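Long-range contacts in methylxanthine N1-demethylase NdmA (Pseudomonas putida, PDB 6ICN), which catalyses the N1-demethylation of caffeine to theobromine and formaldehyde as a Rieske non-heme iron oxygenase, using NADH and O2: residues R221-T226 against S240-C245; A250-V255 against L263-N268; P208-M213 against A328-I333. All coordinates share one frame; numbering follows the deposited sequence.

Contacts 1 and 2 lie side by side in the antiparallel sheet of the catalytic domain, their centres about 9 Å apart. They are joined between strands 239-246 and 250-257, where T244 N lies 2.8 Å from N252 O and S242 O lies 2.9 Å from E254 N, both probable hydrogen bonds. Each gives one residue to the caffeine pocket: F241 from contact 1 and L266 from contact 2. Contact 3, its centre about 11 Å from that of contact 1, brings the start of helix 330-348 against the loop 208-213, whose P209 CD packs 3.4 Å from Y224 CE1. Contacts 2 and 3 do not touch, and V331 of contact 3 stays about 11 Å from caffeine by its side chain.

Contact 1: residues R221-T226 against S240-C245; sequences RFVYDT and SFSYTC
The rings of F222 and Y243 form an offset stack, planes 21° apart, with F222 CE2 over one face of the tyrosine ring, 3.3 Å from Y243 CD1. In return Y243 CB lies over a face of the F222 ring, and the edge of the tyrosine ring meets F222 O and Y224 CB. A chi1 of 50° swings F222 toward its neighbour, its CG between backbone N and carbonyl carbon. C245 SG approaches the same phenyl ring obliquely, 3.9 Å from F222 CE1. Farther along, the methyl T226 CG2 sits above the centre of the F241 ring, 3.7 Å from its centroid, a CH-pi contact.

Apart from T226, just past the end of its strand, these groups sit on antiparallel strands: F222-Y243 and Y224-F241 are hydrogen-bonded pairs, with Y243 N to F222 O at 2.8 Å. The other face, with R221, V223 and T244, is mixed. There S240 OG donates to D225 OD1 at 3.0 Å, while the R221 guanidinium turns to Q219.

Large aromatics suit the buried face, where F241 itself lines the caffeine pocket. The chemistry implies an apolar face that helps shape this pocket, whereas D225, S240 and S242 opposite can probably meet water.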
# COMPACT_ATOMS: atom_id res chain seq x y z
N ARG A 221 -15.74 -28.01 -35.99
CA ARG A 221 -14.60 -28.92 -36.12
C ARG A 221 -13.72 -28.47 -37.28
O ARG A 221 -14.23 -28.21 -38.38
CB ARG A 221 -15.07 -30.36 -36.34
CG ARG A 221 -15.95 -30.89 -35.22
CD ARG A 221 -16.09 -32.38 -35.28
NE ARG A 221 -17.00 -32.85 -34.24
CZ ARG A 221 -17.27 -34.13 -34.02
NH1 ARG A 221 -16.70 -35.06 -34.77
NH2 ARG A 221 -18.11 -34.48 -33.06
N PHE A 222 -12.42 -28.38 -37.03
CA PHE A 222 -11.46 -28.01 -38.08
C PHE A 222 -10.06 -28.42 -37.64
O PHE A 222 -9.78 -28.57 -36.44
CB PHE A 222 -11.54 -26.52 -38.44
CG PHE A 222 -11.50 -25.57 -37.24
CD1 PHE A 222 -12.67 -25.20 -36.58
CD2 PHE A 222 -10.30 -25.01 -36.84
CE1 PHE A 222 -12.63 -24.31 -35.50
CE2 PHE A 222 -10.24 -24.12 -35.76
CZ PHE A 222 -11.40 -23.77 -35.09
N VAL A 223 -9.17 -28.59 -38.63
CA VAL A 223 -7.82 -29.11 -38.43
C VAL A 223 -6.80 -28.16 -39.07
O VAL A 223 -7.03 -27.62 -40.16
CB VAL A 223 -7.67 -30.53 -39.00
CG1 VAL A 223 -6.26 -31.07 -38.82
CG2 VAL A 223 -8.68 -31.47 -38.35
N TYR A 224 -5.66 -27.96 -38.39
CA TYR A 224 -4.63 -27.01 -38.81
C TYR A 224 -3.26 -27.61 -38.54
O TYR A 224 -2.91 -27.88 -37.39
CB TYR A 224 -4.81 -25.67 -38.06
CG TYR A 224 -3.71 -24.63 -38.24
CD1 TYR A 224 -2.91 -24.60 -39.39
CD2 TYR A 224 -3.47 -23.66 -37.27
CE1 TYR A 224 -1.91 -23.65 -39.55
CE2 TYR A 224 -2.47 -22.70 -37.42
CZ TYR A 224 -1.70 -22.70 -38.57
OH TYR A 224 -0.70 -21.75 -38.74
N ASP A 225 -2.48 -27.81 -39.60
CA ASP A 225 -1.10 -28.29 -39.46
C ASP A 225 -0.17 -27.08 -39.39
O ASP A 225 0.11 -26.44 -40.41
CB ASP A 225 -0.73 -29.22 -40.62
CG ASP A 225 -1.63 -30.43 -40.70
OD1 ASP A 225 -1.84 -31.08 -39.64
OD2 ASP A 225 -2.14 -30.73 -41.80
N THR A 226 0.30 -26.77 -38.18
CA THR A 226 1.16 -25.61 -37.97
C THR A 226 2.53 -25.83 -38.62
O THR A 226 2.91 -26.96 -38.95
CB THR A 226 1.32 -25.32 -36.47
OG1 THR A 226 2.00 -26.41 -35.83
CG2 THR A 226 -0.05 -25.11 -35.82
N SER A 240 0.26 -30.93 -35.23
CA SER A 240 -1.00 -31.01 -35.97
C SER A 240 -2.17 -30.75 -35.02
O SER A 240 -2.33 -31.47 -34.02
CB SER A 240 -1.14 -32.38 -36.63
OG SER A 240 -2.45 -32.54 -37.13
N PHE A 241 -2.98 -29.74 -35.33
CA PHE A 241 -4.03 -29.23 -34.45
C PHE A 241 -5.40 -29.73 -34.90
O PHE A 241 -5.82 -29.43 -36.02
CB PHE A 241 -4.06 -27.70 -34.46
CG PHE A 241 -2.96 -27.02 -33.67
CD1 PHE A 241 -1.92 -27.74 -33.12
CD2 PHE A 241 -3.00 -25.64 -33.49
CE1 PHE A 241 -0.93 -27.09 -32.40
CE2 PHE A 241 -2.01 -24.98 -32.77
CZ PHE A 241 -0.98 -25.71 -32.22
N SER A 242 -6.14 -30.40 -34.01
CA SER A 242 -7.52 -30.78 -34.28
C SER A 242 -8.44 -30.12 -33.27
O SER A 242 -8.37 -30.43 -32.08
CB SER A 242 -7.69 -32.30 -34.25
OG SER A 242 -9.05 -32.64 -34.39
N TYR A 243 -9.32 -29.22 -33.75
CA TYR A 243 -10.21 -28.45 -32.89
C TYR A 243 -11.61 -29.04 -32.89
O TYR A 243 -12.19 -29.30 -33.95
CB TYR A 243 -10.32 -27.00 -33.37
CG TYR A 243 -9.07 -26.15 -33.30
CD1 TYR A 243 -8.10 -26.23 -34.29
CD2 TYR A 243 -8.87 -25.24 -32.25
CE1 TYR A 243 -6.96 -25.44 -34.25
CE2 TYR A 243 -7.74 -24.44 -32.21
CZ TYR A 243 -6.79 -24.55 -33.21
OH TYR A 243 -5.66 -23.77 -33.18
N THR A 244 -12.18 -29.18 -31.69
CA THR A 244 -13.60 -29.47 -31.52
C THR A 244 -14.14 -28.41 -30.59
O THR A 244 -13.83 -28.41 -29.39
CB THR A 244 -13.82 -30.86 -30.92
OG1 THR A 244 -13.14 -31.84 -31.72
CG2 THR A 244 -15.31 -31.17 -30.87
N CYS A 245 -14.92 -27.48 -31.13
CA CYS A 245 -15.33 -26.29 -30.38
C CYS A 245 -16.82 -26.39 -30.08
O CYS A 245 -17.65 -26.12 -30.95
CB CYS A 245 -15.02 -25.02 -31.17
SG CYS A 245 -13.28 -24.86 -31.67

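Contact 2: residues A250-V255 against L263-N268; sequences AINLEV and LHVLFN. With CFF (caffeine), chain F.
H264 O accepts the shortest polar bond between these strands, from V255 N at 2.7 Å, and the same residue pair is closed by H264 N donating to V255 O. Two further hydrogen-bonded pairs, L253-L266 and I251-N268, complete an antiparallel ladder; L253 N to L266 O is nearly straight, 171° at the hydrogen. The alternate residues, N252 with F267 and E254 with V265, form the non-hydrogen-bonded pairs.

On the face shared by I251, L253, V255, H264, L266 and N268, the branched leucines point the same way side by side, L253 CD2 touching L266 CD1 at 4.0 Å. With CG anti to its carbonyl carbon (chi1 -57°), L266 lifts CD1 to caffeine, 3.4 Å from the ligand atom C4 and close to N9. A leucine suits this place because its methyl can press on the flat xanthine without asking for a polar partner. L253 CD2 also approaches the ligand, 4.0 Å from caffeine O11.

Across the other face, N252 OD1 lies 3.8 Å from V265 CG1, yet its hydrogen bond comes from S158 N. The N252 and F267 side chains cross at about a right angle, with amide and ring planes 56° apart, while E254 CG runs alongside V265 CG2, leaving the carboxylate beyond the apolar stem.

The two strands form a beta hairpin within the larger sheet, flanked by strand 239-246 beyond 250-257 and by strand 277-286 beyond 263-274. Helix 179-186 packs on the ligand-facing side, where W183 and F186 meet I251, and R182 and F186 meet N268.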
# COMPACT_ATOMS: atom_id res chain seq x y z
N ALA A 250 -16.48 -23.02 -25.66
CA ALA A 250 -15.54 -24.05 -25.25
C ALA A 250 -14.71 -24.51 -26.43
O ALA A 250 -15.25 -24.74 -27.52
CB ALA A 250 -16.27 -25.24 -24.63
N ILE A 251 -13.40 -24.66 -26.23
CA ILE A 251 -12.49 -25.12 -27.27
C ILE A 251 -11.71 -26.33 -26.77
O ILE A 251 -11.00 -26.25 -25.76
CB ILE A 251 -11.52 -24.02 -27.72
CG1 ILE A 251 -12.31 -22.83 -28.29
CG2 ILE A 251 -10.50 -24.55 -28.73
CD1 ILE A 251 -11.49 -21.56 -28.28
N ASN A 252 -11.80 -27.45 -27.50
CA ASN A 252 -10.99 -28.63 -27.26
C ASN A 252 -9.98 -28.73 -28.39
O ASN A 252 -10.35 -28.92 -29.55
CB ASN A 252 -11.86 -29.88 -27.18
CG ASN A 252 -11.07 -31.12 -26.77
OD1 ASN A 252 -10.96 -31.43 -25.58
ND2 ASN A 252 -10.52 -31.83 -27.75
N LEU A 253 -8.69 -28.55 -28.06
CA LEU A 253 -7.62 -28.57 -29.06
C LEU A 253 -6.72 -29.77 -28.80
O LEU A 253 -6.01 -29.83 -27.78
CB LEU A 253 -6.81 -27.26 -29.02
CG LEU A 253 -5.51 -27.25 -29.83
CD1 LEU A 253 -5.76 -27.59 -31.31
CD2 LEU A 253 -4.82 -25.87 -29.72
N GLU A 254 -6.73 -30.74 -29.72
CA GLU A 254 -5.85 -31.90 -29.63
C GLU A 254 -4.62 -31.65 -30.49
O GLU A 254 -4.74 -31.45 -31.70
CB GLU A 254 -6.56 -33.17 -30.08
CG GLU A 254 -7.70 -33.59 -29.17
CD GLU A 254 -8.52 -34.74 -29.76
OE1 GLU A 254 -9.58 -34.49 -30.40
OE2 GLU A 254 -8.08 -35.90 -29.61
N VAL A 255 -3.44 -31.65 -29.86
CA VAL A 255 -2.17 -31.42 -30.56
C VAL A 255 -1.40 -32.74 -30.63
O VAL A 255 -1.07 -33.34 -29.60
CB VAL A 255 -1.31 -30.34 -29.88
CG1 VAL A 255 -0.05 -30.09 -30.70
CG2 VAL A 255 -2.10 -29.05 -29.69
N LEU A 263 0.70 -36.81 -27.66
CA LEU A 263 -0.56 -36.07 -27.63
C LEU A 263 -0.57 -35.07 -26.48
O LEU A 263 -0.12 -35.36 -25.37
CB LEU A 263 -1.73 -37.05 -27.50
CG LEU A 263 -3.15 -36.45 -27.46
CD1 LEU A 263 -3.44 -35.68 -28.74
CD2 LEU A 263 -4.19 -37.53 -27.23
N HIS A 264 -1.04 -33.86 -26.77
CA HIS A 264 -1.21 -32.80 -25.78
C HIS A 264 -2.56 -32.15 -26.08
O HIS A 264 -2.81 -31.76 -27.22
CB HIS A 264 -0.06 -31.78 -25.87
CG HIS A 264 0.05 -30.85 -24.70
ND1 HIS A 264 1.02 -30.99 -23.71
CD2 HIS A 264 -0.66 -29.74 -24.37
CE1 HIS A 264 0.88 -30.02 -22.82
NE2 HIS A 264 -0.12 -29.25 -23.20
N VAL A 265 -3.45 -32.08 -25.08
CA VAL A 265 -4.80 -31.58 -25.28
C VAL A 265 -4.99 -30.32 -24.44
O VAL A 265 -4.67 -30.32 -23.25
CB VAL A 265 -5.87 -32.62 -24.90
CG1 VAL A 265 -7.26 -32.10 -25.22
CG2 VAL A 265 -5.60 -33.95 -25.62
N LEU A 266 -5.51 -29.26 -25.06
CA LEU A 266 -5.85 -28.03 -24.36
C LEU A 266 -7.36 -27.85 -24.39
O LEU A 266 -7.97 -27.86 -25.47
CB LEU A 266 -5.18 -26.81 -24.99
CG LEU A 266 -3.66 -26.88 -25.08
CD1 LEU A 266 -3.17 -25.86 -26.10
CD2 LEU A 266 -3.03 -26.61 -23.71
N PHE A 267 -7.97 -27.68 -23.22
CA PHE A 267 -9.40 -27.45 -23.12
C PHE A 267 -9.59 -26.09 -22.47
O PHE A 267 -9.25 -25.90 -21.30
CB PHE A 267 -10.08 -28.57 -22.33
CG PHE A 267 -11.55 -28.37 -22.12
CD1 PHE A 267 -12.47 -28.65 -23.13
CD2 PHE A 267 -12.04 -27.91 -20.90
CE1 PHE A 267 -13.82 -28.49 -22.92
CE2 PHE A 267 -13.41 -27.74 -20.67
CZ PHE A 267 -14.30 -28.03 -21.69
N ASN A 268 -10.08 -25.14 -23.24
CA ASN A 268 -10.23 -23.77 -22.76
C ASN A 268 -11.68 -23.35 -22.87
O ASN A 268 -12.31 -23.53 -23.92
CB ASN A 268 -9.32 -22.81 -23.56
CG ASN A 268 -9.19 -21.45 -22.88
OD1 ASN A 268 -9.94 -20.53 -23.20
ND2 ASN A 268 -8.24 -21.32 -21.91
N1 CFF F . -3.30 -21.47 -27.60
C2 CFF F . -2.59 -22.34 -28.38
C10 CFF F . -4.32 -20.63 -28.19
C6 CFF F . -3.06 -21.38 -26.29
N3 CFF F . -1.63 -23.12 -27.83
O11 CFF F . -2.81 -22.41 -29.55
C12 CFF F . -0.87 -24.05 -28.66
C4 CFF F . -1.38 -23.04 -26.51
C5 CFF F . -2.08 -22.19 -25.73
N9 CFF F . -0.50 -23.68 -25.72
O13 CFF F . -3.68 -20.61 -25.60
N7 CFF F . -1.64 -22.32 -24.47
C8 CFF F . -0.67 -23.24 -24.46
C14 CFF F . -1.93 -21.74 -23.17

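Contact 3: residues P208-M213 against A328-I333; sequences PPIVPM and ADKVSI
With every torsion near 180°, K330 stretches straight from the first turn of helix 330-348 to the loop 208-213, while M213 carries its sulfur to the same helix with CG anti to the carbonyl carbon (chi1 -60°), and the bend at chi3 (72°) turns CE against V331. This is a helix start laid against an irregular, proline-rich loop in the catalytic domain of a Rieske oxygenase. K330 NZ donates to V211 O at 2.8 Å, approaching from above the carbonyl plane, 36° out of it. The ammonium has a second partner in E363, to which it forms a salt bridge and which also accepts a bond from M213 N. A methionine in place of K330 would probably leave V211 O without this donor and E363 without its positive mate.

The lysine's methylenes serve as an apolar rod: I210 CG2 rests 3.7 Å from K330 CD, the two side chains crossing obliquely. I210 CD1 reaches on to A328 CA at 3.8 Å, and the small A328 lets the P208 ring come close. Nearby, D329 and S332 turn from the loop to the second subunit, bonding its H82 and R83, residues of the pocket of its iron-sulfur cluster. Flexible and unbranched, M213 fits against the helix beside V331: its SD lies 3.8 Å from V331 CA, and V331 CG2 stands 4.0 Å from M213 SD.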
# COMPACT_ATOMS: atom_id res chain seq x y z
N PRO A 208 -1.31 -17.82 -42.44
CA PRO A 208 -1.93 -19.11 -42.12
C PRO A 208 -2.71 -19.65 -43.31
O PRO A 208 -3.05 -18.90 -44.23
CB PRO A 208 -2.87 -18.76 -40.96
CG PRO A 208 -3.33 -17.35 -41.30
CD PRO A 208 -2.17 -16.68 -42.05
N PRO A 209 -3.01 -20.95 -43.32
CA PRO A 209 -3.87 -21.50 -44.37
C PRO A 209 -5.34 -21.22 -44.06
O PRO A 209 -5.71 -20.83 -42.96
CB PRO A 209 -3.57 -22.99 -44.32
CG PRO A 209 -3.26 -23.23 -42.87
CD PRO A 209 -2.51 -21.99 -42.42
N ILE A 210 -6.17 -21.41 -45.08
CA ILE A 210 -7.62 -21.25 -44.97
C ILE A 210 -8.20 -22.66 -44.86
O ILE A 210 -8.20 -23.41 -45.84
CB ILE A 210 -8.19 -20.49 -46.18
CG1 ILE A 210 -7.31 -19.30 -46.54
CG2 ILE A 210 -9.63 -20.06 -45.93
CD1 ILE A 210 -7.13 -18.28 -45.41
N VAL A 211 -8.71 -23.03 -43.69
CA VAL A 211 -9.07 -24.42 -43.43
C VAL A 211 -10.58 -24.64 -43.61
O VAL A 211 -11.37 -23.74 -43.33
CB VAL A 211 -8.63 -24.85 -42.03
CG1 VAL A 211 -7.15 -24.56 -41.83
CG2 VAL A 211 -9.45 -24.15 -40.96
N PRO A 212 -11.01 -25.81 -44.08
CA PRO A 212 -12.44 -26.12 -44.05
C PRO A 212 -12.93 -26.28 -42.62
O PRO A 212 -12.19 -26.73 -41.74
CB PRO A 212 -12.54 -27.43 -44.83
CG PRO A 212 -11.18 -28.01 -44.80
CD PRO A 212 -10.21 -26.89 -44.69
N MET A 213 -14.18 -25.88 -42.39
CA MET A 213 -14.79 -25.91 -41.07
C MET A 213 -16.14 -26.61 -41.15
O MET A 213 -16.97 -26.25 -41.99
CB MET A 213 -14.99 -24.50 -40.50
CG MET A 213 -13.71 -23.72 -40.34
SD MET A 213 -14.03 -22.01 -39.87
CE MET A 213 -14.56 -22.24 -38.15
N ALA A 328 -7.78 -14.45 -44.14
CA ALA A 328 -7.18 -15.25 -43.08
C ALA A 328 -8.03 -15.32 -41.82
O ALA A 328 -7.72 -16.12 -40.92
CB ALA A 328 -5.80 -14.70 -42.73
N ASP A 329 -9.06 -14.48 -41.71
CA ASP A 329 -9.94 -14.46 -40.55
C ASP A 329 -11.07 -15.47 -40.63
O ASP A 329 -12.07 -15.30 -39.92
CB ASP A 329 -10.54 -13.07 -40.37
CG ASP A 329 -9.52 -12.02 -39.97
OD1 ASP A 329 -8.62 -12.37 -39.18
OD2 ASP A 329 -9.64 -10.88 -40.45
N LYS A 330 -10.96 -16.49 -41.50
CA LYS A 330 -12.09 -17.40 -41.75
C LYS A 330 -12.72 -17.92 -40.46
O LYS A 330 -13.95 -17.90 -40.31
CB LYS A 330 -11.65 -18.58 -42.60
CG LYS A 330 -12.87 -19.50 -42.88
CD LYS A 330 -12.53 -20.68 -43.74
CE LYS A 330 -13.78 -21.53 -43.95
NZ LYS A 330 -13.45 -22.69 -44.81
N VAL A 331 -11.91 -18.40 -39.52
CA VAL A 331 -12.47 -18.97 -38.29
C VAL A 331 -13.30 -17.93 -37.55
O VAL A 331 -14.45 -18.20 -37.15
CB VAL A 331 -11.35 -19.56 -37.41
CG1 VAL A 331 -11.91 -19.96 -36.05
CG2 VAL A 331 -10.67 -20.77 -38.09
N SER A 332 -12.76 -16.73 -37.37
CA SER A 332 -13.50 -15.64 -36.73
C SER A 332 -14.80 -15.31 -37.48
O SER A 332 -15.86 -15.10 -36.87
CB SER A 332 -12.60 -14.40 -36.68
OG SER A 332 -13.38 -13.27 -36.36
N ILE A 333 -14.72 -15.21 -38.80
CA ILE A 333 -15.89 -14.86 -39.59
C ILE A 333 -16.98 -15.90 -39.43
O ILE A 333 -18.15 -15.57 -39.20
CB ILE A 333 -15.50 -14.70 -41.08
CG1 ILE A 333 -14.54 -13.52 -41.26
CG2 ILE A 333 -16.74 -14.48 -41.92
CD1 ILE A 333 -13.80 -13.56 -42.61